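Local coordinates for protein NADP-dependent alcohol dehydrogenase (Entamoeba histolytica, PDB 2OUI) that probably catalyses the NADP-dependent interconversion of alcohols and their aldehydes or ketones, as a tetrameric zinc-containing dehydrogenase, at residues V197-H202 against I216-G221; V170-I175 against K238-G243; P100-G105 against G292-G297; T154-A159 against G179-A184; L4-I9 against G50-M55. The protein carries 1 engineered substitution. All blocks are in the same frame, centred on the assembly; numbering follows the deposited sequence. Where two conformers were deposited one is given.

Contact 1: V197-H202 against I216-G221. With EDO (1,2-ethanediol), chain J.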
# COMPACT_ATOMS: atom_id res chain seq x y z
N VAL A 197 -26.00 3.10 -9.78
CA VAL A 197 -26.54 3.12 -11.12
C VAL A 197 -27.26 1.80 -11.36
O VAL A 197 -26.64 0.73 -11.43
CB VAL A 197 -25.43 3.32 -12.17
CG1 VAL A 197 -26.00 3.27 -13.58
CG2 VAL A 197 -24.68 4.65 -11.90
N GLY A 198 -28.58 1.87 -11.46
CA GLY A 198 -29.38 0.68 -11.76
C GLY A 198 -30.74 1.14 -12.25
O GLY A 198 -31.09 2.33 -12.17
N SER A 199 -31.52 0.19 -12.76
CA SER A 199 -32.84 0.54 -13.26
C SER A 199 -33.95 -0.44 -12.86
O SER A 199 -35.14 -0.07 -12.93
CB SER A 199 -32.80 0.76 -14.77
OG SER A 199 -32.09 -0.30 -15.40
N ARG A 200 -33.60 -1.65 -12.42
CA ARG A 200 -34.62 -2.57 -11.89
C ARG A 200 -35.08 -1.96 -10.56
O ARG A 200 -34.25 -1.71 -9.66
CB ARG A 200 -34.05 -3.99 -11.72
CG ARG A 200 -35.08 -5.11 -11.81
CD ARG A 200 -34.49 -6.37 -12.48
NE ARG A 200 -33.95 -7.32 -11.50
CZ ARG A 200 -32.81 -8.00 -11.67
NH1 ARG A 200 -32.07 -7.84 -12.76
NH2 ARG A 200 -32.40 -8.83 -10.72
N LYS A 201 -36.38 -1.65 -10.47
CA LYS A 201 -36.90 -0.87 -9.35
C LYS A 201 -36.53 -1.43 -7.99
O LYS A 201 -36.04 -0.70 -7.13
CB LYS A 201 -38.42 -0.70 -9.44
CG LYS A 201 -39.02 0.04 -8.25
CD LYS A 201 -40.49 0.31 -8.46
CE LYS A 201 -41.07 1.10 -7.30
NZ LYS A 201 -40.92 0.40 -5.98
N HIS A 202 -36.78 -2.72 -7.78
CA HIS A 202 -36.58 -3.28 -6.44
C HIS A 202 -35.11 -3.20 -6.03
O HIS A 202 -34.79 -2.90 -4.86
CB HIS A 202 -37.11 -4.72 -6.32
CG HIS A 202 -37.09 -5.24 -4.91
ND1 HIS A 202 -37.77 -4.63 -3.88
CD2 HIS A 202 -36.43 -6.29 -4.36
CE1 HIS A 202 -37.55 -5.28 -2.75
NE2 HIS A 202 -36.74 -6.29 -3.02
N ILE A 216 -29.16 6.46 -9.55
CA ILE A 216 -29.04 7.00 -10.90
C ILE A 216 -29.67 6.01 -11.89
O ILE A 216 -29.15 4.92 -12.12
CB ILE A 216 -27.57 7.28 -11.23
CG1 ILE A 216 -26.97 8.30 -10.22
CG2 ILE A 216 -27.41 7.81 -12.65
CD1 ILE A 216 -27.55 9.71 -10.33
N ASN A 217 -30.82 6.41 -12.41
CA ASN A 217 -31.59 5.59 -13.33
C ASN A 217 -31.43 6.16 -14.73
O ASN A 217 -31.76 7.30 -14.97
CB ASN A 217 -33.06 5.61 -12.90
CG ASN A 217 -33.89 4.58 -13.65
OD1 ASN A 217 -33.88 4.54 -14.87
ND2 ASN A 217 -34.60 3.72 -12.90
N TYR A 218 -30.95 5.34 -15.67
CA TYR A 218 -30.74 5.79 -17.07
C TYR A 218 -31.97 6.38 -17.76
O TYR A 218 -31.84 7.15 -18.72
CB TYR A 218 -30.16 4.65 -17.92
CG TYR A 218 -31.22 3.71 -18.43
CD1 TYR A 218 -31.83 3.94 -19.67
CD2 TYR A 218 -31.62 2.60 -17.68
CE1 TYR A 218 -32.82 3.08 -20.15
CE2 TYR A 218 -32.61 1.72 -18.16
CZ TYR A 218 -33.20 1.98 -19.39
OH TYR A 218 -34.17 1.15 -19.89
N LYS A 219 -33.17 6.02 -17.29
CA LYS A 219 -34.39 6.57 -17.90
C LYS A 219 -34.50 8.07 -17.67
O LYS A 219 -35.25 8.76 -18.33
CB LYS A 219 -35.63 5.84 -17.39
CG LYS A 219 -35.60 4.35 -17.67
CD LYS A 219 -36.66 3.62 -16.88
CE LYS A 219 -36.19 2.23 -16.51
NZ LYS A 219 -37.32 1.36 -16.11
N ASN A 220 -33.71 8.58 -16.73
CA ASN A 220 -33.60 10.03 -16.55
C ASN A 220 -32.55 10.70 -17.43
O ASN A 220 -32.31 11.89 -17.27
CB ASN A 220 -33.32 10.35 -15.08
CG ASN A 220 -34.49 10.04 -14.20
OD1 ASN A 220 -35.63 10.29 -14.57
ND2 ASN A 220 -34.21 9.51 -13.01
N GLY A 221 -31.89 9.95 -18.31
CA GLY A 221 -30.87 10.51 -19.20
C GLY A 221 -29.53 9.83 -19.04
O GLY A 221 -29.34 9.00 -18.14
C1 EDO J . -30.56 -3.43 -11.63
O1 EDO J . -30.80 -2.41 -12.62
C2 EDO J . -29.13 -3.94 -11.81
O2 EDO J . -28.29 -2.87 -12.28
O HOH W 1 -37.03 1.36 -13.48
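Ser-199 comes up against the rim of the Tyr-218 ring, with OG lying in the ring plane at the edge, 3.5 Å from CE2. Both residues turn their first bond into the crowded position between backbone N and carbonyl carbon (chi1 48° for Ser-199, 83° for Tyr-218), and this sets hydroxyl and ring edge against each other. The aliphatic part of Lys-219 lies over one face of the same ring, with CG offset toward the rim. Asn-217 also touches Ser-199: its ND2 lies 3.7 Å from Ser-199 CA. The amide oxygen is occupied inside its own segment: Asn-217 OD1 takes the N-H of Lys-219 on a lone pair at 2.9 Å, an Asx turn that leads into the short 3-10 segment 218-220.

Further down, Val-197 and Ile-216 lie side by side as a parallel bridge, their side chains crossing obliquely with Val-197 CG2 4.0 Å from Ile-216 CB. Both touch helix 223-230. Gly-198 N donates to Ile-216 O at 3.2 Å, a bent bond of 143°, and just beyond it the CA-H of Asn-217 points at Gly-198 O, 3.5 Å away.

On the side turned from 216-221, the N-H groups of Ser-199 and Arg-200 converge on O1 of an ethanediol, at 2.7 and 2.9 Å respectively, both nearly straight. The diol comes probably from the crystallisation liquor. Its site, where the second strand of the Rossmann fold ends, is consistent with the place where NADP-dependent relatives hold the adenosine end of the cofactor.

Contact 2: V170-I175 against K238-G243. With EDO (1,2-ethanediol), chain J.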
# COMPACT_ATOMS: atom_id res chain seq x y z
N VAL A 170 -18.59 7.89 -4.13
CA VAL A 170 -18.36 6.65 -4.85
C VAL A 170 -19.54 6.44 -5.79
O VAL A 170 -20.68 6.83 -5.46
CB VAL A 170 -18.23 5.45 -3.87
CG1 VAL A 170 -18.25 4.07 -4.60
CG2 VAL A 170 -16.95 5.59 -2.98
N CYS A 171 -19.27 5.84 -6.95
CA CYS A 171 -20.37 5.35 -7.80
C CYS A 171 -20.25 3.84 -7.95
O CYS A 171 -19.17 3.34 -8.25
CB CYS A 171 -20.31 5.98 -9.19
SG CYS A 171 -21.67 5.45 -10.26
N VAL A 172 -21.34 3.13 -7.70
CA VAL A 172 -21.42 1.69 -8.01
C VAL A 172 -22.28 1.53 -9.26
O VAL A 172 -23.44 1.95 -9.27
CB VAL A 172 -22.09 0.91 -6.85
CG1 VAL A 172 -22.22 -0.56 -7.24
CG2 VAL A 172 -21.27 1.07 -5.57
N ILE A 173 -21.70 0.97 -10.33
CA ILE A 173 -22.45 0.77 -11.57
C ILE A 173 -22.88 -0.69 -11.65
O ILE A 173 -22.03 -1.59 -11.78
CB ILE A 173 -21.63 1.15 -12.83
CG1 ILE A 173 -21.10 2.57 -12.71
CG2 ILE A 173 -22.50 1.00 -14.08
CD1 ILE A 173 -20.07 2.96 -13.76
N GLY A 174 -24.18 -0.92 -11.53
CA GLY A 174 -24.75 -2.25 -11.63
C GLY A 174 -25.14 -2.65 -10.24
O GLY A 174 -24.29 -2.78 -9.36
N ILE A 175 -26.44 -2.82 -10.02
CA ILE A 175 -26.99 -3.07 -8.70
C ILE A 175 -27.77 -4.41 -8.61
O ILE A 175 -28.84 -4.44 -8.05
CB ILE A 175 -27.90 -1.88 -8.26
CG1 ILE A 175 -27.15 -0.55 -8.37
CG2 ILE A 175 -28.38 -2.03 -6.84
CD1 ILE A 175 -25.93 -0.46 -7.46
N LYS A 238 -14.19 7.48 -6.59
CA LYS A 238 -13.91 6.06 -6.86
C LYS A 238 -15.16 5.44 -7.53
O LYS A 238 -16.28 5.90 -7.31
CB LYS A 238 -13.64 5.31 -5.56
CG LYS A 238 -12.51 5.91 -4.66
CD LYS A 238 -11.10 5.83 -5.27
CE LYS A 238 -10.16 6.87 -4.65
NZ LYS A 238 -10.06 6.74 -3.18
N VAL A 239 -14.95 4.39 -8.31
CA VAL A 239 -16.04 3.72 -9.03
C VAL A 239 -15.90 2.20 -8.87
O VAL A 239 -14.80 1.65 -9.02
CB VAL A 239 -16.05 4.09 -10.55
CG1 VAL A 239 -17.12 3.27 -11.29
CG2 VAL A 239 -16.28 5.58 -10.77
N VAL A 240 -17.02 1.53 -8.55
CA VAL A 240 -17.09 0.06 -8.56
C VAL A 240 -17.97 -0.34 -9.73
O VAL A 240 -19.03 0.26 -9.97
CB VAL A 240 -17.72 -0.51 -7.25
CG1 VAL A 240 -17.77 -2.04 -7.33
CG2 VAL A 240 -16.95 -0.05 -6.00
N ILE A 241 -17.51 -1.31 -10.52
CA ILE A 241 -18.31 -1.84 -11.62
C ILE A 241 -18.73 -3.23 -11.20
O ILE A 241 -17.89 -4.10 -10.95
CB ILE A 241 -17.55 -1.90 -12.95
CG1 ILE A 241 -17.11 -0.51 -13.40
CG2 ILE A 241 -18.44 -2.54 -14.00
CD1 ILE A 241 -16.25 -0.51 -14.65
N ALA A 242 -20.04 -3.43 -11.08
CA ALA A 242 -20.59 -4.69 -10.61
C ALA A 242 -21.68 -5.23 -11.54
O ALA A 242 -22.44 -6.12 -11.17
CB ALA A 242 -21.11 -4.55 -9.18
N GLY A 243 -21.71 -4.71 -12.75
CA GLY A 243 -22.68 -5.17 -13.74
C GLY A 243 -22.44 -4.42 -15.02
O GLY A 243 -21.44 -3.71 -15.15
C1 EDO J . -30.56 -3.43 -11.63
O1 EDO J . -30.80 -2.41 -12.62
C2 EDO J . -29.13 -3.94 -11.81
O2 EDO J . -28.29 -2.87 -12.28
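Four backbone hydrogen bonds stitch Cys-171 and Ile-173 to the other strand. Cys-171 N gives to Lys-238 O at 3.0 Å and Cys-171 O takes Val-240 N at 2.8 Å; Ile-173 N then gives to Val-240 O, and Ile-173 O takes Ala-242 N. The strands run parallel, 14° apart, and CA-H groups of Val-170, Val-172 and Val-239 lean on the same carbonyls, with Val-239 CA 3.2 Å from Cys-171 O.

These are neighbouring central strands of the six-stranded parallel sheet of a Rossmann fold, and Gly-174 begins what looks like its GxGxxG turn. Gly-174 keeps a positive phi of 107° there, and its CA lies 4.1 Å from Gly-243 N. Gly-174 O is buried with no polar partner, against Ala-242 CB at 3.6 Å.

Apolar contacts divide between the two faces. Cys-171, Ile-173 and Val-239 pack on helix 248-255; Ile-241, on the same face, lies against strand 260-264. Ile-173 CG1 sits anti to the carbonyl carbon (chi1 -54°), which carries CD1 to 3.9 Å from Val-239 CG1. The opposite face holds Val-172 and Val-240, both packed on Ser-182 of helix 177-188. On that face too, Lys-238 leads away to a salt bridge with Asp-168.

Contact 3: P100-G105 against G292-G297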
# COMPACT_ATOMS: atom_id res chain seq x y z
N PRO A 100 -4.23 -15.77 -4.16
CA PRO A 100 -4.61 -17.17 -4.08
C PRO A 100 -5.84 -17.49 -4.92
O PRO A 100 -6.06 -18.67 -5.23
CB PRO A 100 -4.92 -17.39 -2.60
CG PRO A 100 -5.12 -16.04 -2.02
CD PRO A 100 -4.42 -15.05 -2.89
N MET A 101 -6.62 -16.48 -5.31
CA MET A 101 -7.77 -16.75 -6.20
C MET A 101 -7.31 -17.15 -7.58
O MET A 101 -8.12 -17.60 -8.40
CB MET A 101 -8.73 -15.56 -6.26
CG MET A 101 -8.19 -14.27 -6.93
SD MET A 101 -7.02 -13.36 -5.89
CE MET A 101 -8.05 -12.76 -4.57
N HIS A 102 -6.02 -16.95 -7.86
CA HIS A 102 -5.43 -17.37 -9.14
C HIS A 102 -4.48 -18.55 -9.00
O HIS A 102 -3.57 -18.72 -9.82
CB HIS A 102 -4.76 -16.18 -9.84
CG HIS A 102 -5.70 -15.05 -10.09
ND1 HIS A 102 -6.76 -15.15 -10.96
CD2 HIS A 102 -5.75 -13.79 -9.58
CE1 HIS A 102 -7.44 -14.01 -10.97
NE2 HIS A 102 -6.83 -13.17 -10.14
N SER A 103 -4.70 -19.38 -7.97
CA SER A 103 -3.80 -20.49 -7.71
C SER A 103 -3.84 -21.50 -8.85
O SER A 103 -4.91 -22.00 -9.20
CB SER A 103 -4.18 -21.16 -6.39
OG SER A 103 -5.51 -21.69 -6.45
N GLY A 104 -2.68 -21.77 -9.45
CA GLY A 104 -2.62 -22.70 -10.59
C GLY A 104 -2.79 -22.02 -11.94
O GLY A 104 -2.61 -22.64 -12.98
N GLY A 105 -3.09 -20.72 -11.94
CA GLY A 105 -3.28 -19.97 -13.19
C GLY A 105 -4.50 -19.08 -13.09
O GLY A 105 -5.24 -19.15 -12.13
N GLY A 292 -9.60 -5.20 -12.05
CA GLY A 292 -10.64 -6.15 -12.42
C GLY A 292 -10.25 -7.45 -11.78
O GLY A 292 -9.30 -8.08 -12.22
N GLY A 293 -11.00 -7.87 -10.77
CA GLY A 293 -10.54 -9.02 -9.99
C GLY A 293 -11.61 -10.00 -9.54
O GLY A 293 -12.70 -9.61 -9.16
N LEU A 294 -11.24 -11.26 -9.57
CA LEU A 294 -11.96 -12.38 -8.93
C LEU A 294 -11.95 -12.33 -7.40
O LEU A 294 -10.95 -12.01 -6.78
CB LEU A 294 -11.28 -13.67 -9.41
CG LEU A 294 -11.88 -15.00 -8.96
CD1 LEU A 294 -13.31 -15.18 -9.47
CD2 LEU A 294 -10.97 -16.12 -9.45
N THR A 295 -13.08 -12.66 -6.75
CA THR A 295 -13.14 -12.57 -5.28
C THR A 295 -12.09 -13.43 -4.57
O THR A 295 -11.76 -14.53 -5.04
CB THR A 295 -14.55 -12.97 -4.78
OG1 THR A 295 -14.59 -12.91 -3.34
CG2 THR A 295 -14.94 -14.37 -5.29
N PRO A 296 -11.59 -12.95 -3.42
CA PRO A 296 -10.94 -13.82 -2.46
C PRO A 296 -11.88 -14.96 -2.03
O PRO A 296 -13.11 -14.87 -2.19
CB PRO A 296 -10.72 -12.88 -1.25
CG PRO A 296 -10.58 -11.52 -1.87
CD PRO A 296 -11.57 -11.53 -2.98
N GLY A 297 -11.29 -16.01 -1.48
CA GLY A 297 -12.06 -17.10 -0.89
C GLY A 297 -11.27 -17.72 0.24
O GLY A 297 -10.40 -17.07 0.84
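Met-101 meets Leu-294 and Pro-296 where a loop of the GroES-like region lies against the loop that follows strand 288-292, the outermost strand of the Rossmann sheet within this chain. The contact therefore joins the two main parts of the subunit, and the Thr-295 side chain comes within about 7 Å of the zinc ion. Met-101 does most of the touching. Its carbonyl O lies 3.4 Å from Leu-294 CD2, and its CB lies equally close to Thr-295 O, a buried oxygen that finds no polar partner. The first torsion places CG between backbone N and carbonyl carbon (chi1 66°), and two further bends fold the chain back. CG thus passes along Leu-294, while the methyl CE ends 3.9 Å from Pro-296 CG, at the proline ring. The Met-101 and Leu-294 side chains run alongside with their tips pointing opposite ways.

His-102 follows, with Met-101 CG standing 3.5 Å above one face of its imidazole, toward the rim. Its CE1 reaches Leu-294 CB at 4.2 Å. Both ring nitrogens have partners: ND1 bonds with Leu-107 N, and NE2 with His-287 of the second subunit, whose ring meets this one steeply, so the contact also lies at a subunit interface. From His-102 the chain makes a type II beta turn through Ser-103 and Gly-104, the latter at a phi of 91°. Gly-105 N closes that turn on His-102 O at 3.0 Å.

Contact 4: T154-A159 against G179-A184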
# COMPACT_ATOMS: atom_id res chain seq x y z
N THR A 154 -17.67 -10.97 -3.20
CA THR A 154 -17.38 -10.33 -4.49
C THR A 154 -17.76 -8.86 -4.46
O THR A 154 -16.99 -8.01 -4.91
CB THR A 154 -18.11 -11.05 -5.63
OG1 THR A 154 -17.70 -12.43 -5.61
CG2 THR A 154 -17.75 -10.43 -6.98
N GLY A 155 -18.94 -8.55 -3.93
CA GLY A 155 -19.39 -7.17 -3.79
C GLY A 155 -18.41 -6.34 -2.97
O GLY A 155 -17.97 -5.26 -3.42
N PHE A 156 -18.03 -6.84 -1.79
CA PHE A 156 -17.01 -6.17 -0.97
C PHE A 156 -15.69 -6.06 -1.71
O PHE A 156 -15.01 -5.05 -1.56
CB PHE A 156 -16.79 -6.87 0.37
CG PHE A 156 -17.88 -6.58 1.39
CD1 PHE A 156 -19.17 -6.26 0.98
CD2 PHE A 156 -17.60 -6.66 2.75
CE1 PHE A 156 -20.19 -6.03 1.93
CE2 PHE A 156 -18.61 -6.43 3.70
CZ PHE A 156 -19.91 -6.10 3.28
N HIS A 157 -15.31 -7.09 -2.46
CA HIS A 157 -14.04 -7.01 -3.23
C HIS A 157 -14.06 -5.89 -4.28
O HIS A 157 -13.04 -5.27 -4.51
CB HIS A 157 -13.63 -8.38 -3.82
CG HIS A 157 -12.20 -8.42 -4.28
ND1 HIS A 157 -11.15 -8.07 -3.46
CD2 HIS A 157 -11.66 -8.76 -5.47
CE1 HIS A 157 -10.02 -8.18 -4.14
NE2 HIS A 157 -10.30 -8.61 -5.35
N GLY A 158 -15.21 -5.63 -4.89
CA GLY A 158 -15.36 -4.47 -5.81
C GLY A 158 -15.03 -3.18 -5.06
O GLY A 158 -14.27 -2.34 -5.55
N ALA A 159 -15.54 -3.07 -3.85
CA ALA A 159 -15.25 -1.92 -3.01
C ALA A 159 -13.78 -1.84 -2.59
O ALA A 159 -13.19 -0.75 -2.56
CB ALA A 159 -16.17 -1.89 -1.81
N GLY A 179 -23.68 -5.95 -6.90
CA GLY A 179 -23.61 -4.48 -6.77
C GLY A 179 -24.17 -3.95 -5.46
O GLY A 179 -23.67 -2.96 -4.91
N LEU A 180 -25.26 -4.55 -5.00
CA LEU A 180 -25.85 -4.16 -3.72
C LEU A 180 -24.83 -4.39 -2.61
O LEU A 180 -24.73 -3.59 -1.66
CB LEU A 180 -27.13 -4.95 -3.44
CG LEU A 180 -28.36 -4.61 -4.30
CD1 LEU A 180 -29.53 -5.57 -4.00
CD2 LEU A 180 -28.79 -3.20 -4.01
N MET A 181 -24.07 -5.48 -2.73
CA MET A 181 -23.03 -5.77 -1.75
C MET A 181 -21.84 -4.84 -1.93
O MET A 181 -21.15 -4.56 -0.96
CB MET A 181 -22.64 -7.25 -1.72
CG MET A 181 -23.74 -8.16 -1.08
SD MET A 181 -23.99 -7.69 0.66
CE MET A 181 -25.51 -6.73 0.64
N SER A 182 -21.64 -4.33 -3.15
CA SER A 182 -20.60 -3.29 -3.38
C SER A 182 -21.01 -1.95 -2.76
O SER A 182 -20.14 -1.20 -2.28
CB SER A 182 -20.34 -3.08 -4.87
OG SER A 182 -19.66 -4.20 -5.43
N VAL A 183 -22.30 -1.62 -2.80
CA VAL A 183 -22.84 -0.52 -2.05
C VAL A 183 -22.61 -0.72 -0.56
O VAL A 183 -22.13 0.18 0.13
CB VAL A 183 -24.34 -0.25 -2.36
CG1 VAL A 183 -24.92 0.81 -1.41
CG2 VAL A 183 -24.52 0.21 -3.82
N ALA A 184 -22.98 -1.90 -0.06
CA ALA A 184 -22.78 -2.17 1.37
C ALA A 184 -21.27 -2.14 1.73
O ALA A 184 -20.89 -1.56 2.75
CB ALA A 184 -23.45 -3.50 1.78
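Gly-155 O receives the hydroxyl of Ser-182, OG donating at 2.8 Å. The approach is strongly bent at the acceptor, 112° at the oxygen, and the donor is tilted somewhat from the carbonyl plane; OG reaches the carbonyl from its flank. Ser-182 CA adds a CA-H contact to the same oxygen, and the helix's own bond from Ala-159 N to Gly-155 O is weak at 3.3 Å. A serine from the neighbouring helix thus shares a main-chain carbonyl within helix 148-161.

Such closeness depends on the bare surface of Gly-155, which lets the CA atoms of Gly-155 and Ser-182 come to 4.1 Å and puts Met-181 CB 3.9 Å from Gly-155 CA. The helix axes pass 7.0 Å apart and cross at -53°.

Phe-156 leaves its helix pointing away from the partner, but CG lies anti to the carbonyl carbon (chi1 -77°), which brings the ring back beside the partner helix. The Phe-156 edge meets Met-181 O, 3.3 Å from CD1 and near the ring plane, and CE1 then reaches Ala-184 CB at 4.1 Å. Met-181 SD, turned round by bends in its chain, lies 4.3 Å from Phe-156 CE1.

In the next shell, Arg-301, Leu-305 and Leu-308 of helix 298-310 pack on the Phe-156 ring, as does Leu-166 of the third subunit. Ser-182 OG has a weak second bond with Val-178 O. Below the crossing, Ser-182 and Val-183 rest on Val-172, and Val-240 packs against Ser-182 and Gly-158, so the two helices lie side by side over the same face of the parallel sheet.

Contact 5: L4-I9 against G50-M55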
# COMPACT_ATOMS: atom_id res chain seq x y z
N LEU A 4 -26.84 -31.10 -11.16
CA LEU A 4 -27.36 -30.32 -12.28
C LEU A 4 -26.15 -29.78 -13.04
O LEU A 4 -25.35 -29.04 -12.44
CB LEU A 4 -28.23 -29.15 -11.79
CG LEU A 4 -28.75 -28.28 -12.95
CD1 LEU A 4 -29.68 -29.08 -13.79
CD2 LEU A 4 -29.43 -27.04 -12.41
N ALA A 5 -26.02 -30.15 -14.32
CA ALA A 5 -24.79 -29.91 -15.09
C ALA A 5 -24.97 -29.06 -16.35
O ALA A 5 -26.07 -29.00 -16.91
CB ALA A 5 -24.14 -31.22 -15.49
N MET A 6 -23.88 -28.41 -16.78
CA MET A 6 -23.76 -27.85 -18.13
C MET A 6 -23.37 -29.00 -19.03
O MET A 6 -22.27 -29.55 -18.89
CB MET A 6 -22.66 -26.79 -18.18
CG MET A 6 -22.38 -26.26 -19.58
SD MET A 6 -21.21 -24.90 -19.43
CE MET A 6 -21.00 -24.53 -21.17
N LEU A 7 -24.28 -29.39 -19.92
CA LEU A 7 -24.04 -30.51 -20.81
C LEU A 7 -23.33 -30.05 -22.08
O LEU A 7 -22.67 -30.84 -22.76
CB LEU A 7 -25.35 -31.18 -21.15
CG LEU A 7 -26.25 -31.57 -19.97
CD1 LEU A 7 -27.55 -32.16 -20.48
CD2 LEU A 7 -25.53 -32.53 -19.06
N GLY A 8 -23.47 -28.77 -22.39
CA GLY A 8 -22.83 -28.16 -23.54
C GLY A 8 -23.23 -26.70 -23.51
O GLY A 8 -24.09 -26.33 -22.71
N ILE A 9 -22.61 -25.87 -24.34
CA ILE A 9 -23.05 -24.49 -24.46
C ILE A 9 -24.54 -24.48 -24.76
O ILE A 9 -25.00 -25.16 -25.68
CB ILE A 9 -22.21 -23.69 -25.50
CG1 ILE A 9 -20.80 -23.45 -24.94
CG2 ILE A 9 -22.89 -22.35 -25.85
CD1 ILE A 9 -19.83 -22.77 -25.89
N GLY A 50 -15.54 -20.78 -22.37
CA GLY A 50 -15.31 -21.97 -23.18
C GLY A 50 -16.36 -23.04 -22.97
O GLY A 50 -17.10 -23.01 -21.99
N ASP A 51 -16.40 -24.01 -23.89
CA ASP A 51 -17.35 -25.12 -23.81
C ASP A 51 -16.98 -26.04 -22.64
O ASP A 51 -15.82 -26.09 -22.20
CB ASP A 51 -17.36 -25.90 -25.13
CG ASP A 51 -18.56 -26.87 -25.27
OD1 ASP A 51 -19.44 -26.93 -24.39
OD2 ASP A 51 -18.63 -27.60 -26.28
N ARG A 52 -17.99 -26.73 -22.12
CA ARG A 52 -17.81 -27.75 -21.09
C ARG A 52 -18.76 -28.88 -21.40
O ARG A 52 -19.76 -28.71 -22.10
CB ARG A 52 -18.15 -27.21 -19.70
CG ARG A 52 -17.42 -25.95 -19.30
CD ARG A 52 -16.04 -26.28 -18.74
NE ARG A 52 -15.46 -25.10 -18.10
CZ ARG A 52 -14.80 -24.15 -18.76
NH1 ARG A 52 -14.65 -24.24 -20.08
NH2 ARG A 52 -14.32 -23.11 -18.10
N HIS A 53 -18.41 -30.06 -20.91
CA HIS A 53 -19.35 -31.16 -20.93
C HIS A 53 -19.35 -31.80 -19.55
O HIS A 53 -18.28 -31.92 -18.90
CB HIS A 53 -19.04 -32.15 -22.06
CG HIS A 53 -19.67 -31.80 -23.38
ND1 HIS A 53 -19.53 -30.55 -23.96
CD2 HIS A 53 -20.44 -32.53 -24.22
CE1 HIS A 53 -20.19 -30.53 -25.11
NE2 HIS A 53 -20.75 -31.72 -25.29
N ASP A 54 -20.56 -32.12 -19.10
CA ASP A 54 -20.86 -32.77 -17.83
C ASP A 54 -20.33 -32.10 -16.56
O ASP A 54 -20.10 -32.75 -15.56
CB ASP A 54 -20.50 -34.26 -17.92
CG ASP A 54 -21.15 -34.93 -19.13
OD1 ASP A 54 -22.12 -34.34 -19.68
OD2 ASP A 54 -20.71 -36.04 -19.52
N MET A 55 -20.20 -30.77 -16.61
CA MET A 55 -19.75 -30.01 -15.43
C MET A 55 -20.92 -29.62 -14.53
O MET A 55 -21.80 -28.84 -14.94
CB MET A 55 -18.98 -28.75 -15.82
CG MET A 55 -18.52 -27.97 -14.60
SD MET A 55 -17.60 -26.51 -15.05
CE MET A 55 -18.96 -25.50 -15.67
O HOH W 2 -21.50 -27.46 -27.05
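Met-6 sends its side chain out straight, CG anti to the backbone N (chi1 174°) and every later bond extended, so SD arrives 3.8 Å from Arg-52 CB and crosses that side chain at a slant. Arg-52 bends away at chi2 (-84°), carrying its guanidinium off to Asn-114 O through NE and to Asp-51 O through NH1. Met-55, likewise anti at its first torsion, stands on the same side of the sheet as Met-6.

The two methionines form an antiparallel hydrogen-bonded pair disturbed by a G1 beta bulge, in which Asp-54 and Met-55 both face Met-6. Met-6 N gives a good bond to Met-55 O at 2.8 Å; the return bond from Met-55 N to Met-6 O is weak at 3.3 Å. Asp-54 has a positive phi of 56°, in keeping with the first place of such a bulge. This is the edge of the small three-stranded sheet near the N terminus, with strand 11-16 on the far side of strand 2-8.

Past the bridge, Gly-8 CA points its hydrogen at Arg-52 O, 3.4 Å away. Ile-9 passes obliquely across Asp-51, CG1 and CD1 against its CA, while Ile-9 N makes a weak bond of 3.3 Å to Asp-51 OD1.

In the fold
From the N terminus, contact 5 closes first, pairing strand 2-8 with the chain before strand 55-56, and it is finished before any other opens. Contact 3 opens at 100-105 and closes only at 292-297, joining the GroES-like region to the last strand of the Rossmann sheet within the chain; the remaining three nest inside its loop. Contact 4 opens on helix 148-161 and closes on helix 177-188, with strand 170-173 between, so it crosses contact 2, which closes at 238-243. Contact 1 nests within contact 2, on strand 194-197 and its edge neighbour 214-216. Contact 2 touches both contact 1 and contact 4, and contact 4 reaches contact 3 through His-157 and Pro-296.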